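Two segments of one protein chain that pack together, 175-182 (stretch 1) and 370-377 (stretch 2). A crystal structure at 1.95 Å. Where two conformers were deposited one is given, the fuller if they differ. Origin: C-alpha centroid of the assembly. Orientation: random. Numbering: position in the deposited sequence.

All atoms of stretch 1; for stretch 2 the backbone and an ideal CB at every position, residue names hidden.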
# COMPACT_ATOMS: atom_id res chain seq x y z
N ILE A 175 -13.25 -12.92 14.71
CA ILE A 175 -14.40 -12.58 15.53
C ILE A 175 -15.57 -13.47 15.16
O ILE A 175 -16.27 -14.04 16.03
CB ILE A 175 -14.82 -11.11 15.35
CG1 ILE A 175 -13.87 -10.20 16.13
CG2 ILE A 175 -16.26 -10.84 15.81
CD1 ILE A 175 -13.99 -8.71 15.78
N ARG A 176 -15.81 -13.56 13.87
CA ARG A 176 -16.92 -14.35 13.35
C ARG A 176 -16.82 -15.85 13.68
O ARG A 176 -17.84 -16.46 13.98
CB ARG A 176 -17.05 -14.08 11.83
CG ARG A 176 -17.44 -12.65 11.55
CD ARG A 176 -17.13 -12.36 10.09
NE ARG A 176 -15.69 -12.28 9.85
CZ ARG A 176 -15.13 -12.34 8.64
NH1 ARG A 176 -15.88 -12.53 7.58
NH2 ARG A 176 -13.80 -12.20 8.48
N VAL A 177 -15.64 -16.44 13.65
CA VAL A 177 -15.49 -17.85 13.94
C VAL A 177 -15.86 -18.19 15.44
O VAL A 177 -16.71 -19.09 15.67
CB VAL A 177 -14.08 -18.37 13.54
CG1 VAL A 177 -13.83 -19.80 14.02
CG2 VAL A 177 -13.92 -18.30 11.99
N PRO A 178 -15.27 -17.52 16.43
CA PRO A 178 -15.71 -17.79 17.80
C PRO A 178 -17.15 -17.41 18.10
O PRO A 178 -17.78 -18.07 18.90
CB PRO A 178 -14.72 -17.00 18.69
CG PRO A 178 -13.98 -16.12 17.78
CD PRO A 178 -14.12 -16.61 16.36
N ALA A 179 -17.68 -16.38 17.48
CA ALA A 179 -19.08 -16.09 17.62
C ALA A 179 -19.90 -17.28 17.14
O ALA A 179 -20.84 -17.73 17.83
CB ALA A 179 -19.48 -14.83 16.84
N SER A 180 -19.53 -17.81 15.98
CA SER A 180 -20.22 -18.99 15.42
C SER A 180 -20.16 -20.21 16.36
O SER A 180 -21.19 -20.83 16.69
CB SER A 180 -19.65 -19.36 14.09
OG SER A 180 -20.34 -20.42 13.44
N LEU A 181 -18.94 -20.57 16.72
CA LEU A 181 -18.69 -21.75 17.48
C LEU A 181 -19.15 -21.70 18.95
O LEU A 181 -19.56 -22.75 19.46
CB LEU A 181 -17.26 -22.18 17.36
CG LEU A 181 -16.75 -22.42 15.95
CD1 LEU A 181 -15.43 -23.15 16.02
CD2 LEU A 181 -17.74 -23.22 15.14
N CYS A 182 -19.14 -20.52 19.57
CA CYS A 182 -19.61 -20.33 20.95
C CYS A 182 -21.10 -19.95 21.06
O CYS A 182 -21.66 -19.89 22.17
CB CYS A 182 -18.76 -19.30 21.68
SG CYS A 182 -17.12 -19.92 22.08
N UNK A 370 -23.03 -18.65 5.74
CA UNK A 370 -22.70 -19.22 7.03
C UNK A 370 -21.38 -18.65 7.52
O UNK A 370 -20.57 -18.18 6.72
CB UNK A 370 -22.64 -20.75 6.95
N UNK A 371 -21.20 -18.64 8.83
CA UNK A 371 -19.96 -18.18 9.43
C UNK A 371 -18.84 -19.20 9.44
O UNK A 371 -17.64 -18.84 9.33
CB UNK A 371 -20.23 -17.73 10.87
N UNK A 372 -19.17 -20.47 9.64
CA UNK A 372 -18.18 -21.53 9.66
C UNK A 372 -18.78 -22.73 8.91
O UNK A 372 -20.01 -22.82 8.81
CB UNK A 372 -17.78 -21.90 11.09
N UNK A 373 -17.93 -23.60 8.33
CA UNK A 373 -18.45 -24.74 7.54
C UNK A 373 -19.16 -25.79 8.38
O UNK A 373 -20.08 -26.42 7.89
CB UNK A 373 -17.30 -25.41 6.78
N UNK A 374 -18.75 -25.93 9.64
CA UNK A 374 -19.30 -26.83 10.60
C UNK A 374 -19.29 -26.17 12.01
O UNK A 374 -18.65 -25.13 12.23
CB UNK A 374 -18.52 -28.14 10.59
N UNK A 375 -19.97 -26.81 12.96
CA UNK A 375 -19.89 -26.42 14.38
C UNK A 375 -18.60 -26.91 15.02
O UNK A 375 -17.82 -27.63 14.38
CB UNK A 375 -21.09 -26.97 15.15
N UNK A 376 -18.37 -26.56 16.29
CA UNK A 376 -17.10 -26.74 16.91
C UNK A 376 -16.60 -28.20 16.90
O UNK A 376 -17.29 -29.07 17.40
CB UNK A 376 -17.18 -26.22 18.35
N UNK A 377 -15.41 -28.45 16.30
CA UNK A 377 -14.84 -29.77 16.39
C UNK A 377 -14.16 -30.02 17.75
O UNK A 377 -14.02 -29.05 18.57
CB UNK A 377 -13.84 -29.97 15.25

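Stretch 1 is helical over most of its length, with backbone bonds such as Ser180 N to Arg176 O at 2.9 Å. It offers stretch 2 a short row of side chains: Val177, Ser180 and Leu181.

Position 370 points its CA-to-CB bond away from the helix. The ideal CB has no atom of stretch 1 within 5.5 Å, so the helix sets no demand here. The phi of -77° is compatible with proline, among many others. The residue is Pro370, and it makes no contact with stretch 1.

Position 371 points toward the helix. Its ideal CB already lies 3.7 Å from Ser180 CB and 4.1 Å from Arg176 O. With the helix this close, a small residue such as alanine or serine suits best; glycine would leave the contact unfilled. The residue is Ala371. Its CB rests against Ser180 CB at 3.7 Å.

Position 372 also points toward the helix, and here the surroundings are mixed. The ideal CB is 3.8 Å from Ser180 OG, 4.3 Å from Leu181 CD2 and 5.3 Å from Val177 CG1. A hydroxyl could meet the serine, while a methyl could meet the valine. Serine, threonine or valine would each answer part of this, and the extended backbone (-139°/154°) suits a beta-branched residue. The residue is Thr372, with chi1 in the p well. Ser180 OG donates to Thr372 OG1 at 2.7 Å, the one direct hydrogen bond between the stretches. Thr372 OG1 in turn donates to the backbone O of position 374 at 3.0 Å, so the hydroxyl both accepts from the helix and braces its own loop. Thr372 CG2 lies 4.1 Å from Val177 CG1.

Position 373 is out of reach of the helix. Its phi of -69° allows proline, but stretch 1 does not choose. The residue is Pro373.

Position 374 points away, so its side chain is free of demands from the helix. The backbone is extended and many residues would fit. The residue is Ile374. Its contribution is through the backbone: Ile374 O lies 3.6 Å from Leu181 CD2 and accepts the threonine bond.

Position 375 points sideways, with the ideal CB 5.0 Å from Leu181 CD2. Small or polar residues would be suitable, though larger ones are not ruled out. The residue is Ser375. Its backbone C packs 3.8 Å from Leu181 CD2, while its OG is hydrogen-bonded elsewhere in the structure.

Position 376 brings its CA within 5.3 Å of the CA of Leu181. The ideal CB is 4.2 Å from Leu181 CB, favouring a small apolar group. The residue is Ala376. Its CB makes an apolar contact with Leu181 CB at 4.2 Å, and Ala376 N is 3.6 Å from Leu181 CD2. A water adds a polar link, donating to Leu181 O at 2.9 Å and accepting from Ala376 N at 3.1 Å.

Position 377 points sideways, and its ideal CB meets nothing within 5.5 Å. The residue is Pro377, which stays peripheral to the contact.

Stretch 2 (370-377) PATPISAP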
# COMPACT_ATOMS: atom_id res chain seq x y z
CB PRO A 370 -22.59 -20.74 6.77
CG PRO A 370 -22.83 -20.94 5.28
CD PRO A 370 -22.73 -19.58 4.63
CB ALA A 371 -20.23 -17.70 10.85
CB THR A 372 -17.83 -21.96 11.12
OG1 THR A 372 -19.04 -22.21 11.86
CG2 THR A 372 -17.03 -20.93 11.80
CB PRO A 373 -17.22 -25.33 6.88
CG PRO A 373 -16.09 -24.44 7.20
CD PRO A 373 -16.47 -23.53 8.32
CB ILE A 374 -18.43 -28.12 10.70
CG1 ILE A 374 -16.96 -27.78 11.02
CG2 ILE A 374 -18.41 -28.92 9.40
CD1 ILE A 374 -16.15 -28.93 11.54
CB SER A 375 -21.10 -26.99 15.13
OG SER A 375 -22.24 -26.27 14.72
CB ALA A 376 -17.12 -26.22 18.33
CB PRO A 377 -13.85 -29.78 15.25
CG PRO A 377 -13.43 -28.38 15.09
CD PRO A 377 -14.70 -27.62 15.31
O HOH W 1 -20.46 -24.80 17.68
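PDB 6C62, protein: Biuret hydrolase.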